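Local coordinates for protein malate dehydrogenase (Entamoeba histolytica, PDB 3I0P) that probably catalyses the NAD-dependent interconversion of malate and oxaloacetate, at residues F17-L22 with I52-K56; R45-H50 with H123-A127; G144-R148 with F280-H284. One frame throughout, in Å; residues are numbered along the deposited sequence.

Interaction 1: F17-L22 with I52-K56; sequences FMYQVL and IQRFK
Phe55 pushes its ring into a hole on helix 11-24 formed by Phe17, Met18, Val21 and Leu22, a knob-into-hole fit and the main feature of this wholly apolar contact. Its CG lies anti to the backbone N (chi1 -175°), which sends the ring out from the first turn of helix 55-64 toward the other helix. Met18 lies over one face of the ring, and the two side chains run past each other in opposite directions. The Met18 CG stands 3.4 Å from the centroid of the Phe55 ring, a CH-pi contact. Its SD follows 4.3 Å from the same centroid and 23° off the ring normal, a Met-aromatic contact over that same face. The ring rim meets branched side chains: Val21 CB lies in the ring plane 3.9 Å from Phe55 CE2, while Leu22 CG is 4.0 Å from Phe55 CE1. Ile52, three residues earlier, adds a second point of contact. Its CD1 reaches Met18 SD at 3.8 Å, and it also comes up to the edge of the Phe17 ring, 4.4 Å from Phe17 CD2. The sulfur of Met18 is thus shared between the Phe55 face and the Ile52 methyl. Ile52 and Phe55 are tied together by the backbone bond from Phe55 N to Ile52 O, with Arg54 between them as N-cap of helix 55-64. The contact belongs to a buried helical cluster: Leu39 of helix 29-45 touches Met18, and Leu355 of helix 346-359 packs on both Phe17 and Phe55.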
loop_
_atom_site.group_PDB
_atom_site.type_symbol
_atom_site.label_atom_id
_atom_site.label_comp_id
_atom_site.label_asym_id
_atom_site.label_seq_id
_atom_site.Cartn_x
_atom_site.Cartn_y
_atom_site.Cartn_z
ATOM N N PHE A 17 18.220 -30.299 -4.934
ATOM C CA PHE A 17 18.173 -30.529 -6.379
ATOM C C PHE A 17 18.327 -29.221 -7.115
ATOM O O PHE A 17 19.080 -29.123 -8.077
ATOM C CB PHE A 17 16.853 -31.190 -6.774
ATOM C CG PHE A 17 16.671 -31.338 -8.255
ATOM C CD1 PHE A 17 17.366 -32.323 -8.962
ATOM C CD2 PHE A 17 15.802 -30.500 -8.949
ATOM C CE1 PHE A 17 17.200 -32.469 -10.343
ATOM C CE2 PHE A 17 15.626 -30.634 -10.334
ATOM C CZ PHE A 17 16.326 -31.621 -11.033
ATOM N N MET A 18 17.616 -28.213 -6.625
ATOM C CA MET A 18 17.607 -26.890 -7.223
ATOM C C MET A 18 19.022 -26.311 -7.191
ATOM O O MET A 18 19.503 -25.748 -8.171
ATOM C CB MET A 18 16.624 -26.017 -6.456
ATOM C CG MET A 18 15.682 -25.245 -7.331
ATOM S SD MET A 18 13.969 -25.110 -6.772
ATOM C CE MET A 18 14.135 -24.776 -5.011
ATOM N N TYR A 19 19.696 -26.506 -6.065
ATOM C CA TYR A 19 21.039 -26.006 -5.848
ATOM C C TYR A 19 22.080 -26.727 -6.718
ATOM O O TYR A 19 23.014 -26.094 -7.223
ATOM C CB TYR A 19 21.351 -26.123 -4.360
ATOM C CG TYR A 19 22.789 -25.956 -3.937
ATOM C CD1 TYR A 19 23.396 -24.699 -3.908
ATOM C CD2 TYR A 19 23.526 -27.056 -3.504
ATOM C CE1 TYR A 19 24.728 -24.550 -3.490
ATOM C CE2 TYR A 19 24.852 -26.920 -3.083
ATOM C CZ TYR A 19 25.442 -25.667 -3.078
ATOM O OH TYR A 19 26.740 -25.543 -2.659
ATOM N N GLN A 20 21.917 -28.038 -6.905
ATOM C CA GLN A 20 22.839 -28.787 -7.760
ATOM C C GLN A 20 22.666 -28.413 -9.233
ATOM O O GLN A 20 23.651 -28.215 -9.942
ATOM C CB GLN A 20 22.719 -30.302 -7.563
ATOM C CG GLN A 20 23.041 -30.821 -6.151
ATOM C CD GLN A 20 24.457 -30.512 -5.663
ATOM O OE1 GLN A 20 25.424 -30.514 -6.433
ATOM N NE2 GLN A 20 24.579 -30.265 -4.357
ATOM N N VAL A 21 21.422 -28.292 -9.686
ATOM C CA VAL A 21 21.171 -27.928 -11.079
ATOM C C VAL A 21 21.677 -26.508 -11.403
ATOM O O VAL A 21 22.157 -26.243 -12.521
ATOM C CB VAL A 21 19.684 -28.105 -11.470
ATOM C CG1 VAL A 21 19.458 -27.722 -12.928
ATOM C CG2 VAL A 21 19.245 -29.537 -11.236
ATOM N N LEU A 22 21.590 -25.612 -10.422
ATOM C CA LEU A 22 22.062 -24.240 -10.598
ATOM C C LEU A 22 23.584 -24.171 -10.673
ATOM O O LEU A 22 24.134 -23.345 -11.397
ATOM C CB LEU A 22 21.530 -23.332 -9.488
ATOM C CG LEU A 22 20.074 -22.871 -9.584
ATOM C CD1 LEU A 22 19.546 -22.428 -8.219
ATOM C CD2 LEU A 22 19.934 -21.759 -10.618
ATOM N N ILE A 52 9.766 -24.512 -7.348
ATOM C CA ILE A 52 10.096 -25.639 -8.240
ATOM C C ILE A 52 9.195 -25.786 -9.483
ATOM O O ILE A 52 9.679 -26.146 -10.552
ATOM C CB ILE A 52 10.245 -26.988 -7.438
ATOM C CG1 ILE A 52 10.873 -28.104 -8.284
ATOM C CG2 ILE A 52 8.926 -27.433 -6.833
ATOM C CD1 ILE A 52 12.292 -27.840 -8.748
ATOM N N GLN A 53 7.900 -25.492 -9.354
ATOM C CA GLN A 53 6.948 -25.660 -10.473
ATOM C C GLN A 53 7.206 -24.680 -11.611
ATOM O O GLN A 53 6.537 -24.712 -12.652
ATOM C CB GLN A 53 5.502 -25.554 -9.988
ATOM C CG GLN A 53 5.124 -26.674 -9.041
ATOM C CD GLN A 53 3.687 -26.604 -8.554
ATOM O OE1 GLN A 53 3.407 -26.879 -7.379
ATOM N NE2 GLN A 53 2.763 -26.248 -9.452
ATOM N N ARG A 54 8.210 -23.835 -11.410
ATOM C CA ARG A 54 8.555 -22.795 -12.352
ATOM C C ARG A 54 10.065 -22.773 -12.530
ATOM O O ARG A 54 10.605 -21.944 -13.250
ATOM C CB ARG A 54 8.056 -21.463 -11.802
ATOM C CG ARG A 54 7.522 -20.490 -12.833
ATOM C CD ARG A 54 6.553 -21.125 -13.838
ATOM N NE ARG A 54 5.256 -21.440 -13.250
ATOM C CZ ARG A 54 4.347 -22.213 -13.837
ATOM N NH1 ARG A 54 4.607 -22.746 -15.025
ATOM N NH2 ARG A 54 3.180 -22.461 -13.242
ATOM N N PHE A 55 10.744 -23.706 -11.877
ATOM C CA PHE A 55 12.195 -23.769 -11.886
ATOM C C PHE A 55 12.736 -23.862 -13.301
ATOM O O PHE A 55 13.564 -23.040 -13.706
ATOM C CB PHE A 55 12.670 -24.964 -11.051
ATOM C CG PHE A 55 14.158 -25.061 -10.897
ATOM C CD1 PHE A 55 14.899 -23.980 -10.433
ATOM C CD2 PHE A 55 14.811 -26.252 -11.179
ATOM C CE1 PHE A 55 16.276 -24.074 -10.277
ATOM C CE2 PHE A 55 16.179 -26.365 -11.025
ATOM C CZ PHE A 55 16.919 -25.276 -10.566
ATOM N N LYS A 56 12.246 -24.845 -14.057
ATOM C CA LYS A 56 12.752 -25.091 -15.401
ATOM C C LYS A 56 12.517 -23.938 -16.392
ATOM O O LYS A 56 13.472 -23.444 -17.009
ATOM C CB LYS A 56 12.225 -26.401 -15.984
ATOM C CG LYS A 56 13.080 -26.860 -17.149
ATOM C CD LYS A 56 12.455 -27.973 -17.957
ATOM C CE LYS A 56 13.090 -28.025 -19.354
ATOM N NZ LYS A 56 12.562 -26.968 -20.270
#

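Interaction 2: R45-H50 with H123-A127. With NAD (nicotinamide-adenine-dinucleotide), chain B.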
loop_
_atom_site.group_PDB
_atom_site.type_symbol
_atom_site.label_atom_id
_atom_site.label_comp_id
_atom_site.label_asym_id
_atom_site.label_seq_id
_atom_site.Cartn_x
_atom_site.Cartn_y
_atom_site.Cartn_z
ATOM N N ARG A 45 5.951 -21.849 1.483
ATOM C CA ARG A 45 4.866 -20.969 1.897
ATOM C C ARG A 45 3.566 -21.244 1.144
ATOM O O ARG A 45 2.515 -20.727 1.513
ATOM C CB ARG A 45 5.276 -19.503 1.763
ATOM C CG ARG A 45 6.409 -19.095 2.674
ATOM C CD ARG A 45 6.775 -17.614 2.520
ATOM N NE ARG A 45 5.725 -16.739 3.044
ATOM C CZ ARG A 45 5.518 -16.484 4.339
ATOM N NH1 ARG A 45 6.288 -17.031 5.265
ATOM N NH2 ARG A 45 4.542 -15.666 4.706
ATOM N N GLY A 46 3.637 -22.053 0.094
ATOM C CA GLY A 46 2.443 -22.403 -0.659
ATOM C C GLY A 46 2.194 -21.527 -1.867
ATOM O O GLY A 46 1.115 -21.553 -2.436
ATOM N N MET A 47 3.199 -20.757 -2.270
ATOM C CA MET A 47 3.119 -19.969 -3.497
ATOM C C MET A 47 3.593 -20.858 -4.635
ATOM O O MET A 47 4.693 -20.695 -5.150
ATOM C CB MET A 47 3.998 -18.709 -3.408
ATOM C CG MET A 47 3.722 -17.792 -2.233
ATOM S SD MET A 47 2.014 -17.242 -2.260
ATOM C CE MET A 47 1.998 -16.099 -0.857
ATOM N N ASP A 48 2.757 -21.804 -5.024
ATOM C CA ASP A 48 3.195 -22.910 -5.882
ATOM C C ASP A 48 3.581 -22.487 -7.307
ATOM O O ASP A 48 4.146 -23.274 -8.071
ATOM C CB ASP A 48 2.156 -24.040 -5.848
ATOM C CG ASP A 48 1.975 -24.610 -4.440
ATOM O OD1 ASP A 48 2.997 -24.862 -3.773
ATOM O OD2 ASP A 48 0.824 -24.789 -3.991
ATOM N N THR A 49 3.302 -21.228 -7.628
ATOM C CA THR A 49 3.668 -20.634 -8.906
ATOM C C THR A 49 5.093 -20.055 -8.943
ATOM O O THR A 49 5.545 -19.597 -9.995
ATOM C CB THR A 49 2.681 -19.499 -9.260
ATOM O OG1 THR A 49 1.394 -20.061 -9.562
ATOM C CG2 THR A 49 3.186 -18.694 -10.459
ATOM N N HIS A 50 5.803 -20.072 -7.819
ATOM C CA HIS A 50 7.047 -19.298 -7.718
ATOM C C HIS A 50 8.290 -20.035 -7.217
ATOM O O HIS A 50 9.324 -19.404 -6.964
ATOM C CB HIS A 50 6.807 -18.005 -6.930
ATOM C CG HIS A 50 6.061 -16.970 -7.707
ATOM N ND1 HIS A 50 4.704 -16.767 -7.569
ATOM C CD2 HIS A 50 6.476 -16.101 -8.660
ATOM C CE1 HIS A 50 4.319 -15.804 -8.388
ATOM N NE2 HIS A 50 5.374 -15.386 -9.065
ATOM N N HIS A 123 13.558 -11.570 -12.690
ATOM C CA HIS A 123 12.511 -12.086 -11.813
ATOM C C HIS A 123 13.059 -12.481 -10.443
ATOM O O HIS A 123 14.081 -13.175 -10.337
ATOM C CB HIS A 123 11.821 -13.277 -12.469
ATOM C CG HIS A 123 10.442 -13.530 -11.952
ATOM N ND1 HIS A 123 10.175 -14.450 -10.963
ATOM C CD2 HIS A 123 9.249 -12.980 -12.284
ATOM C CE1 HIS A 123 8.878 -14.459 -10.708
ATOM N NE2 HIS A 123 8.294 -13.570 -11.492
ATOM N N PHE A 124 12.389 -12.025 -9.390
ATOM C CA PHE A 124 12.913 -12.213 -8.045
ATOM C C PHE A 124 12.034 -13.091 -7.157
ATOM O O PHE A 124 12.177 -13.091 -5.934
ATOM C CB PHE A 124 13.317 -10.855 -7.412
ATOM C CG PHE A 124 12.197 -10.086 -6.743
ATOM C CD1 PHE A 124 12.493 -8.929 -6.040
ATOM C CD2 PHE A 124 10.871 -10.512 -6.792
ATOM C CE1 PHE A 124 11.492 -8.196 -5.396
ATOM C CE2 PHE A 124 9.862 -9.800 -6.137
ATOM C CZ PHE A 124 10.173 -8.632 -5.443
ATOM N N GLY A 125 11.147 -13.858 -7.787
ATOM C CA GLY A 125 10.290 -14.801 -7.080
ATOM C C GLY A 125 9.288 -14.096 -6.194
ATOM O O GLY A 125 8.699 -13.091 -6.588
ATOM N N ILE A 126 9.092 -14.609 -4.987
ATOM C CA ILE A 126 8.099 -14.023 -4.090
ATOM C C ILE A 126 8.566 -12.744 -3.391
ATOM O O ILE A 126 9.648 -12.706 -2.793
ATOM C CB ILE A 126 7.542 -15.049 -3.068
ATOM C CG1 ILE A 126 8.669 -15.772 -2.317
ATOM C CG2 ILE A 126 6.632 -16.022 -3.767
ATOM C CD1 ILE A 126 8.207 -16.358 -0.993
ATOM N N ALA A 127 7.756 -11.692 -3.468
ATOM C CA ALA A 127 8.137 -10.425 -2.842
ATOM C C ALA A 127 8.304 -10.624 -1.338
ATOM O O ALA A 127 9.231 -10.083 -0.723
ATOM C CB ALA A 127 7.120 -9.330 -3.144
HETATM P PA NAD B . -2.826 -13.707 -2.734
HETATM O O1A NAD B . -2.555 -15.191 -2.660
HETATM O O2A NAD B . -4.120 -13.247 -3.323
HETATM O O5B NAD B . -2.690 -13.152 -1.231
HETATM C C5B NAD B . -1.532 -13.483 -0.444
HETATM C C4B NAD B . -1.400 -12.603 0.806
HETATM O O4B NAD B . -2.672 -12.337 1.411
HETATM C C3B NAD B . -0.578 -13.262 1.894
HETATM O O3B NAD B . 0.089 -12.233 2.644
HETATM C C2B NAD B . -1.610 -13.953 2.758
HETATM O O2B NAD B . -1.147 -14.121 4.098
HETATM C C1B NAD B . -2.759 -12.967 2.699
HETATM N N9A NAD B . -4.113 -13.568 2.880
HETATM C C8A NAD B . -4.712 -14.470 2.090
HETATM N N7A NAD B . -5.941 -14.724 2.588
HETATM C C5A NAD B . -6.112 -13.963 3.695
HETATM C C6A NAD B . -7.149 -13.790 4.617
HETATM N N6A NAD B . -8.309 -14.481 4.507
HETATM N N1A NAD B . -6.992 -12.926 5.650
HETATM C C2A NAD B . -5.855 -12.231 5.793
HETATM N N3A NAD B . -4.849 -12.374 4.920
HETATM C C4A NAD B . -4.953 -13.234 3.867
HETATM O O3 NAD B . -1.592 -12.928 -3.452
HETATM P PN NAD B . -1.136 -12.965 -5.015
HETATM O O1N NAD B . -1.349 -11.579 -5.574
HETATM O O2N NAD B . -1.723 -14.170 -5.708
HETATM O O5D NAD B . 0.446 -13.210 -4.935
HETATM C C5D NAD B . 0.980 -14.521 -4.728
HETATM C C4D NAD B . 2.502 -14.500 -4.853
HETATM O O4D NAD B . 2.891 -14.130 -6.178
HETATM C C3D NAD B . 3.145 -13.485 -3.917
HETATM O O3D NAD B . 4.114 -14.176 -3.117
HETATM C C2D NAD B . 3.768 -12.428 -4.828
HETATM O O2D NAD B . 5.018 -11.875 -4.379
HETATM C C1D NAD B . 3.988 -13.213 -6.101
HETATM N N1N NAD B . 4.085 -12.344 -7.272
HETATM C C2N NAD B . 5.312 -12.094 -7.781
HETATM C C3N NAD B . 5.454 -11.270 -8.901
HETATM C C7N NAD B . 6.810 -10.977 -9.481
HETATM O O7N NAD B . 6.889 -10.254 -10.465
HETATM N N7N NAD B . 7.891 -11.509 -8.915
HETATM C C4N NAD B . 4.313 -10.712 -9.485
HETATM C C5N NAD B . 3.057 -10.981 -8.932
HETATM C C6N NAD B . 2.970 -11.812 -7.815
HETATM O O HOH W 1 10.196 -17.261 -4.985
HETATM O O HOH W 2 5.476 -13.790 -11.448
#
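Ile126 packs against Met47 and His50 where two loops meet in the NAD pocket, the first of them leaving helix 29-45 through a Schellman motif with Gly46 as its C-prime residue. A type I turn from Met47 to His50 then brings both side chains round to Ile126. This is the tight, apolar part: Ile126 CG2 lies 3.7 Å from Met47 CG and 3.7 Å from His50 CB, with the Met47 and Ile126 side chains crossing at about a right angle. Farther along, Arg45 CD only brushes Ile126 CD1. The imidazoles form the looser, watered side. His50 and His123 meet rim to rim in nearly coplanar rings (planes 3° apart), and a water lying in both ring planes joins the NE2 atoms of His50 and His123. A second water takes the N-H of Ile126 and donates to His50 O, joining the two backbones. His123 ND1 is hydrogen-bonded to Tyr59 OH. The cofactor lies against both loops: its nicotinamide ribose lies by Met47 and His50, and the carboxamide N7N sits over a face of the His123 ring. Asp181 also binds NAD, as does His245 of the second subunit. Backbone groups of 123-127 grip both ends of the nicotinamide riboside: NAD N7N donates to Gly125 O at 2.9 Å, and Ala127 N donates to NAD O2D at 2.9 Å, with an N-H...O angle of 164°.

Interaction 3: G144-R148 with F280-H284; sequences GTNAR and FSLGH. With NAD (nicotinamide-adenine-dinucleotide), chain B.
Thr145 OG1 receives the ring N-H of His284 ND1 at 2.8 Å, and the carbonyl oxygen Gly283 O lies close by as well, 2.9 Å from Thr145 OG1. The hydroxyl sits in the plane of the imidazole, at its edge, because OG1 is anti to the backbone N (chi1 -174°) and the two side chains lie side by side, pointing the same way. They belong to an antiparallel, non-hydrogen-bonded pair, so both project from one face of the sheet. His284 NE2 is taken by Ser121 OG, and Phe124 stacks on the imidazole; together these fix its rotation. Next to this pair the strands are clasped by Asn146 and Gly283. Asn146 N donates a rather long bond to Gly283 O (3.3 Å), with the donor tilted well out of the carbonyl plane, while Gly283 N returns one to the side-chain oxygen Asn146 OD1 at 2.9 Å. The amide's other end, ND2, binds Asn265 O and Glu255 OE1, so that the whole side-chain amide is engaged and held in place. Beyond this point the chains diverge. Leu282 CD2 packs against the backbone of 146-147, 3.5 Å from Asn146 O and 3.7 Å from Ala147 CA. Farther out, Phe280 CE1 lies over one face of the Arg148 guanidinium, and Phe280 CZ is 4.1 Å from Arg148 NH1, with the two planes 37° apart; NH2 of the arginine makes a salt bridge to Glu271. The other branch of Thr145, CG2, faces the nicotinamide carboxamide, 3.7 Å from NAD O7N. The contact is thus an antiparallel pairing of strands 139-145 and 282-290 inside the mixed sheet, with Thr145 and Ala147, at the end of strand 139-145 and just past it, lining the NAD pocket.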
loop_
_atom_site.group_PDB
_atom_site.type_symbol
_atom_site.label_atom_id
_atom_site.label_comp_id
_atom_site.label_asym_id
_atom_site.label_seq_id
_atom_site.Cartn_x
_atom_site.Cartn_y
_atom_site.Cartn_z
ATOM N N GLY A 144 9.078 -4.459 -3.235
ATOM C CA GLY A 144 8.263 -4.681 -4.423
ATOM C C GLY A 144 9.109 -4.723 -5.684
ATOM O O GLY A 144 10.327 -4.518 -5.643
ATOM N N THR A 145 8.455 -4.996 -6.807
ATOM C CA THR A 145 9.127 -5.134 -8.089
ATOM C C THR A 145 8.144 -4.718 -9.161
ATOM O O THR A 145 6.943 -4.842 -8.960
ATOM C CB THR A 145 9.599 -6.612 -8.340
ATOM O OG1 THR A 145 10.373 -6.680 -9.544
ATOM C CG2 THR A 145 8.426 -7.576 -8.453
ATOM N N ASN A 146 8.630 -4.197 -10.282
ATOM C CA ASN A 146 7.762 -4.099 -11.447
ATOM C C ASN A 146 7.862 -5.375 -12.280
ATOM O O ASN A 146 8.684 -6.246 -11.984
ATOM C CB ASN A 146 7.968 -2.808 -12.263
ATOM C CG ASN A 146 9.401 -2.609 -12.770
ATOM O OD1 ASN A 146 10.294 -3.453 -12.593
ATOM N ND2 ASN A 146 9.617 -1.463 -13.419
ATOM N N ALA A 147 7.003 -5.503 -13.285
ATOM C CA ALA A 147 6.957 -6.684 -14.136
ATOM C C ALA A 147 6.398 -6.282 -15.494
ATOM O O ALA A 147 5.915 -5.159 -15.648
ATOM C CB ALA A 147 6.096 -7.764 -13.493
ATOM N N ARG A 148 6.471 -7.178 -16.481
ATOM C CA ARG A 148 5.949 -6.889 -17.819
ATOM C C ARG A 148 4.457 -6.548 -17.790
ATOM O O ARG A 148 3.706 -7.087 -16.973
ATOM C CB ARG A 148 6.214 -8.050 -18.787
ATOM C CG ARG A 148 5.324 -9.273 -18.604
ATOM C CD ARG A 148 5.631 -10.344 -19.645
ATOM N NE ARG A 148 5.175 -9.972 -20.988
ATOM C CZ ARG A 148 5.158 -10.798 -22.038
ATOM N NH1 ARG A 148 5.576 -12.058 -21.913
ATOM N NH2 ARG A 148 4.721 -10.362 -23.220
ATOM N N PHE A 280 14.595 -9.920 -20.014
ATOM C CA PHE A 280 13.672 -9.121 -19.189
ATOM C C PHE A 280 14.452 -8.376 -18.127
ATOM O O PHE A 280 14.938 -8.991 -17.181
ATOM C CB PHE A 280 12.604 -9.986 -18.517
ATOM C CG PHE A 280 11.554 -10.500 -19.465
ATOM C CD1 PHE A 280 10.589 -9.640 -19.996
ATOM C CD2 PHE A 280 11.529 -11.842 -19.828
ATOM C CE1 PHE A 280 9.619 -10.110 -20.874
ATOM C CE2 PHE A 280 10.568 -12.327 -20.703
ATOM C CZ PHE A 280 9.605 -11.466 -21.227
ATOM N N SER A 281 14.572 -7.056 -18.291
ATOM C CA SER A 281 15.321 -6.217 -17.359
ATOM C C SER A 281 14.344 -5.373 -16.538
ATOM O O SER A 281 13.567 -4.599 -17.097
ATOM C CB SER A 281 16.337 -5.364 -18.115
ATOM O OG SER A 281 17.064 -4.503 -17.260
ATOM N N LEU A 282 14.406 -5.546 -15.211
ATOM C CA LEU A 282 13.386 -5.075 -14.249
ATOM C C LEU A 282 13.999 -4.261 -13.112
ATOM O O LEU A 282 15.215 -4.280 -12.906
ATOM C CB LEU A 282 12.690 -6.274 -13.598
ATOM C CG LEU A 282 11.856 -7.266 -14.394
ATOM C CD1 LEU A 282 11.545 -8.452 -13.517
ATOM C CD2 LEU A 282 10.581 -6.650 -14.864
ATOM N N GLY A 283 13.140 -3.584 -12.353
ATOM C CA GLY A 283 13.552 -2.908 -11.135
ATOM C C GLY A 283 12.907 -3.492 -9.886
ATOM O O GLY A 283 11.882 -4.198 -9.969
ATOM N N HIS A 284 13.521 -3.200 -8.734
ATOM C CA HIS A 284 13.039 -3.619 -7.417
ATOM C C HIS A 284 13.353 -2.516 -6.410
ATOM O O HIS A 284 14.295 -1.740 -6.610
ATOM C CB HIS A 284 13.770 -4.868 -6.904
ATOM C CG HIS A 284 13.999 -5.951 -7.921
ATOM N ND1 HIS A 284 13.008 -6.435 -8.752
ATOM C CD2 HIS A 284 15.098 -6.703 -8.173
ATOM C CE1 HIS A 284 13.498 -7.411 -9.494
ATOM N NE2 HIS A 284 14.762 -7.601 -9.155
HETATM P PA NAD B . -2.826 -13.707 -2.734
HETATM O O1A NAD B . -2.555 -15.191 -2.660
HETATM O O2A NAD B . -4.120 -13.247 -3.323
HETATM O O5B NAD B . -2.690 -13.152 -1.231
HETATM C C5B NAD B . -1.532 -13.483 -0.444
HETATM C C4B NAD B . -1.400 -12.603 0.806
HETATM O O4B NAD B . -2.672 -12.337 1.411
HETATM C C3B NAD B . -0.578 -13.262 1.894
HETATM O O3B NAD B . 0.089 -12.233 2.644
HETATM C C2B NAD B . -1.610 -13.953 2.758
HETATM O O2B NAD B . -1.147 -14.121 4.098
HETATM C C1B NAD B . -2.759 -12.967 2.699
HETATM N N9A NAD B . -4.113 -13.568 2.880
HETATM C C8A NAD B . -4.712 -14.470 2.090
HETATM N N7A NAD B . -5.941 -14.724 2.588
HETATM C C5A NAD B . -6.112 -13.963 3.695
HETATM C C6A NAD B . -7.149 -13.790 4.617
HETATM N N6A NAD B . -8.309 -14.481 4.507
HETATM N N1A NAD B . -6.992 -12.926 5.650
HETATM C C2A NAD B . -5.855 -12.231 5.793
HETATM N N3A NAD B . -4.849 -12.374 4.920
HETATM C C4A NAD B . -4.953 -13.234 3.867
HETATM O O3 NAD B . -1.592 -12.928 -3.452
HETATM P PN NAD B . -1.136 -12.965 -5.015
HETATM O O1N NAD B . -1.349 -11.579 -5.574
HETATM O O2N NAD B . -1.723 -14.170 -5.708
HETATM O O5D NAD B . 0.446 -13.210 -4.935
HETATM C C5D NAD B . 0.980 -14.521 -4.728
HETATM C C4D NAD B . 2.502 -14.500 -4.853
HETATM O O4D NAD B . 2.891 -14.130 -6.178
HETATM C C3D NAD B . 3.145 -13.485 -3.917
HETATM O O3D NAD B . 4.114 -14.176 -3.117
HETATM C C2D NAD B . 3.768 -12.428 -4.828
HETATM O O2D NAD B . 5.018 -11.875 -4.379
HETATM C C1D NAD B . 3.988 -13.213 -6.101
HETATM N N1N NAD B . 4.085 -12.344 -7.272
HETATM C C2N NAD B . 5.312 -12.094 -7.781
HETATM C C3N NAD B . 5.454 -11.270 -8.901
HETATM C C7N NAD B . 6.810 -10.977 -9.481
HETATM O O7N NAD B . 6.889 -10.254 -10.465
HETATM N N7N NAD B . 7.891 -11.509 -8.915
HETATM C C4N NAD B . 4.313 -10.712 -9.485
HETATM C C5N NAD B . 3.057 -10.981 -8.932
HETATM C C6N NAD B . 2.970 -11.812 -7.815
#

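Along the chain, interactions 1 and 2 interlock: segment 45-50 of interaction 2 falls between the two segments of interaction 1, and interaction 3 follows both. Their centres are about 13 Å apart, and Gln53 and Arg54 pack on the backbone of Asp48 and Thr49, so the helical cluster adjoins the loop that carries Met47 and His50 to the cofactor. Interactions 2 and 3, centres about 14 Å apart, touch where Phe124 and His123 meet strands 139-145 and 282-290. The centres of interactions 1 and 3 are about 21 Å apart, their nearest atoms about 12 Å, and they do not touch. Interactions 2 and 3 thus border the nicotinamide end of NAD, while interaction 1 stands off it.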